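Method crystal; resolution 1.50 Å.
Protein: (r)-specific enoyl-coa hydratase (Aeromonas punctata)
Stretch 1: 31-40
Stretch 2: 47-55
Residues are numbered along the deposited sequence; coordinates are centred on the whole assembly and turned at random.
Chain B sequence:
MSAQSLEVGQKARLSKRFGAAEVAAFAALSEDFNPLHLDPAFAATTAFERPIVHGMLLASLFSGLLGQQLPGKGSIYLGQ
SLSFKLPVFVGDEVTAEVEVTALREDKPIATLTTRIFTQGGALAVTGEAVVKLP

Stretch 1, residues 31-40: EDFNPLHLDP
Stretch 2 47-55: AFERPIVHG

Neither stretch forms a regular strand, and the register is set by two close approaches: the CA atoms of His37 and Pro51 lie 4.7 Å apart, those of Pro40 and Arg50 5.5 Å. Register therefore runs in reverse, later residues of 31-40 facing earlier ones of 47-55, and 478 Å² is buried between them, both sides summed.

Three hydrogen bonds cross the interface. Ile52 N donates to Leu36 O (3.1 Å, 164° at the hydrogen), a backbone pair formed with Leu36 at phi/psi -61/-25° and Ile52 extended at -119/154°. His37 ND1 donates to Ile52 O (2.8 Å, 152°), which lies at the ring edge, near its plane, where an N-H can reach it; chi1 is m (-49°) and chi2 -60°. His54 NE2 donates to Asp32 O (2.9 Å, 171°), almost linear and again at the ring edge, with chi1 m (-61°) and chi2 69°. Its CA-to-CB bond points sideways, but the end of the side chain comes nearer. Two CA-H...O contacts reinforce the same carbonyls: Pro51 CA to Leu36 O and His37 CA to Ile52 O, both 3.3 Å. Internal to 31-40, Asp32 (chi1 t, -177°) accepts a bond from Asn34 N at OD1 (3.0 Å), and His37 N donates to Asn34 O (2.9 Å).

The imidazoles of His37 and His54 stack face to face, centroids 3.7 Å apart and planes at 22°, so each ring uses its edge for a hydrogen bond and a face for its neighbour.

Apolar contacts add to these. Pro51 CG sits 3.8 Å from Pro40 CA and 4.3 Å from Pro40 CB, while Leu36 CD2 (chi1 m, chi2 p) approaches Phe48 CE1 (chi1 m) at 4.4 Å. Beside Pro40, one water donates to both Pro40 O (2.7 Å) and Glu49 O (2.6 Å), bridging carbonyls that cannot bond each other.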

# COMPACT_ATOMS: atom_id res chain seq x y z
N GLU B 31 -2.79 11.64 -0.69
CA GLU B 31 -3.81 12.57 -1.18
C GLU B 31 -5.20 12.06 -0.79
O GLU B 31 -6.21 12.55 -1.29
CB GLU B 31 -3.72 12.72 -2.71
CG GLU B 31 -2.40 13.30 -3.20
CD GLU B 31 -2.16 14.72 -2.73
OE1 GLU B 31 -0.99 15.15 -2.74
OE2 GLU B 31 -3.14 15.41 -2.35
N ASP B 32 -5.25 11.09 0.12
CA ASP B 32 -6.53 10.54 0.59
C ASP B 32 -6.98 11.19 1.89
O ASP B 32 -6.61 10.75 2.98
CB ASP B 32 -6.44 9.02 0.80
CG ASP B 32 -7.77 8.41 1.21
OD1 ASP B 32 -8.76 9.16 1.34
OD2 ASP B 32 -7.84 7.17 1.40
N PHE B 33 -7.79 12.23 1.76
CA PHE B 33 -8.31 12.94 2.92
C PHE B 33 -9.76 12.54 3.22
O PHE B 33 -10.56 13.35 3.69
CB PHE B 33 -8.22 14.45 2.69
CG PHE B 33 -6.83 14.94 2.41
CD1 PHE B 33 -6.32 14.95 1.11
CD2 PHE B 33 -6.00 15.36 3.45
CE1 PHE B 33 -5.02 15.37 0.85
CE2 PHE B 33 -4.69 15.78 3.20
CZ PHE B 33 -4.20 15.79 1.90
N ASN B 34 -10.08 11.28 2.93
CA ASN B 34 -11.42 10.75 3.18
C ASN B 34 -11.75 11.05 4.65
O ASN B 34 -10.99 10.66 5.55
CB ASN B 34 -11.43 9.23 2.94
CG ASN B 34 -12.83 8.65 2.79
OD1 ASN B 34 -13.81 9.26 3.19
ND2 ASN B 34 -12.91 7.45 2.22
N PRO B 35 -12.86 11.76 4.92
CA PRO B 35 -13.24 12.09 6.29
C PRO B 35 -13.36 10.89 7.24
O PRO B 35 -13.36 11.06 8.46
CB PRO B 35 -14.55 12.87 6.12
CG PRO B 35 -15.08 12.38 4.80
CD PRO B 35 -13.84 12.29 3.96
N LEU B 36 -13.47 9.69 6.67
CA LEU B 36 -13.57 8.47 7.47
C LEU B 36 -12.32 8.30 8.33
O LEU B 36 -12.37 7.65 9.38
CB LEU B 36 -13.72 7.24 6.57
CG LEU B 36 -15.06 6.91 5.92
CD1 LEU B 36 -15.40 7.93 4.86
CD2 LEU B 36 -14.99 5.52 5.30
N HIS B 37 -11.22 8.89 7.89
CA HIS B 37 -9.95 8.77 8.59
C HIS B 37 -9.58 9.96 9.47
O HIS B 37 -8.57 9.91 10.18
CB HIS B 37 -8.81 8.58 7.58
CG HIS B 37 -9.07 7.51 6.56
ND1 HIS B 37 -9.30 6.20 6.91
CD2 HIS B 37 -9.13 7.56 5.21
CE1 HIS B 37 -9.48 5.48 5.81
NE2 HIS B 37 -9.39 6.29 4.77
N LEU B 38 -10.39 11.02 9.47
CA LEU B 38 -10.04 12.21 10.24
C LEU B 38 -11.12 12.89 11.08
O LEU B 38 -10.84 13.34 12.20
CB LEU B 38 -9.45 13.25 9.27
CG LEU B 38 -8.40 12.74 8.27
CD1 LEU B 38 -8.19 13.78 7.18
CD2 LEU B 38 -7.10 12.43 8.99
N ASP B 39 -12.33 12.98 10.55
CA ASP B 39 -13.43 13.66 11.23
C ASP B 39 -14.30 12.78 12.14
O ASP B 39 -15.01 11.90 11.66
CB ASP B 39 -14.31 14.35 10.18
CG ASP B 39 -15.44 15.16 10.78
OD1 ASP B 39 -16.19 15.78 10.00
OD2 ASP B 39 -15.59 15.17 12.01
N PRO B 40 -14.26 13.03 13.46
CA PRO B 40 -15.06 12.24 14.40
C PRO B 40 -16.57 12.42 14.21
O PRO B 40 -17.34 11.48 14.40
CB PRO B 40 -14.58 12.72 15.76
CG PRO B 40 -14.20 14.15 15.49
CD PRO B 40 -13.47 14.05 14.18
N ALA B 47 -20.88 3.22 10.32
CA ALA B 47 -20.90 2.03 11.17
C ALA B 47 -19.63 1.92 12.01
O ALA B 47 -19.60 1.21 13.01
CB ALA B 47 -21.06 0.78 10.31
N PHE B 48 -18.57 2.63 11.60
CA PHE B 48 -17.31 2.59 12.33
C PHE B 48 -17.38 3.44 13.60
O PHE B 48 -16.63 3.22 14.55
CB PHE B 48 -16.16 3.07 11.45
CG PHE B 48 -16.01 2.29 10.18
CD1 PHE B 48 -16.33 2.85 8.96
CD2 PHE B 48 -15.56 0.97 10.22
CE1 PHE B 48 -16.20 2.12 7.78
CE2 PHE B 48 -15.43 0.22 9.05
CZ PHE B 48 -15.75 0.80 7.83
N GLU B 49 -18.29 4.41 13.59
CA GLU B 49 -18.51 5.31 14.72
C GLU B 49 -17.38 6.28 15.03
O GLU B 49 -17.62 7.37 15.56
CB GLU B 49 -18.85 4.51 15.98
CG GLU B 49 -20.08 3.63 15.83
CD GLU B 49 -20.57 3.08 17.15
OE1 GLU B 49 -20.94 3.89 18.03
OE2 GLU B 49 -20.58 1.85 17.32
N ARG B 50 -16.15 5.90 14.71
CA ARG B 50 -14.99 6.76 14.96
C ARG B 50 -13.96 6.64 13.85
O ARG B 50 -13.96 5.67 13.09
CB ARG B 50 -14.36 6.40 16.31
CG ARG B 50 -14.18 4.91 16.54
CD ARG B 50 -13.44 4.63 17.84
NE ARG B 50 -12.10 5.20 17.83
CZ ARG B 50 -11.17 4.96 18.76
NH1 ARG B 50 -9.98 5.53 18.66
NH2 ARG B 50 -11.44 4.15 19.77
N PRO B 51 -13.05 7.63 13.74
CA PRO B 51 -12.01 7.63 12.70
C PRO B 51 -11.17 6.35 12.66
O PRO B 51 -10.74 5.83 13.70
CB PRO B 51 -11.18 8.85 13.06
CG PRO B 51 -12.20 9.78 13.67
CD PRO B 51 -12.96 8.85 14.56
N ILE B 52 -10.93 5.87 11.45
CA ILE B 52 -10.14 4.66 11.25
C ILE B 52 -8.89 4.94 10.43
O ILE B 52 -8.84 5.89 9.65
CB ILE B 52 -10.98 3.56 10.55
CG1 ILE B 52 -11.42 4.03 9.16
CG2 ILE B 52 -12.20 3.24 11.40
CD1 ILE B 52 -12.18 2.97 8.38
N VAL B 53 -7.87 4.11 10.63
CA VAL B 53 -6.60 4.24 9.91
C VAL B 53 -6.75 3.76 8.46
O VAL B 53 -7.43 2.76 8.22
CB VAL B 53 -5.51 3.40 10.61
CG1 VAL B 53 -4.20 3.48 9.84
CG2 VAL B 53 -5.32 3.88 12.04
N HIS B 54 -6.13 4.45 7.51
CA HIS B 54 -6.20 4.05 6.11
C HIS B 54 -5.71 2.61 5.96
O HIS B 54 -4.65 2.26 6.47
CB HIS B 54 -5.27 4.89 5.23
CG HIS B 54 -5.57 6.35 5.22
ND1 HIS B 54 -5.38 7.16 6.31
CD2 HIS B 54 -5.98 7.16 4.21
CE1 HIS B 54 -5.65 8.41 5.98
NE2 HIS B 54 -6.01 8.44 4.71
N GLY B 55 -6.48 1.80 5.24
CA GLY B 55 -6.06 0.42 5.04
C GLY B 55 -4.71 0.37 4.34
O GLY B 55 -3.88 -0.49 4.63
O HOH W 1 -16.41 9.58 16.00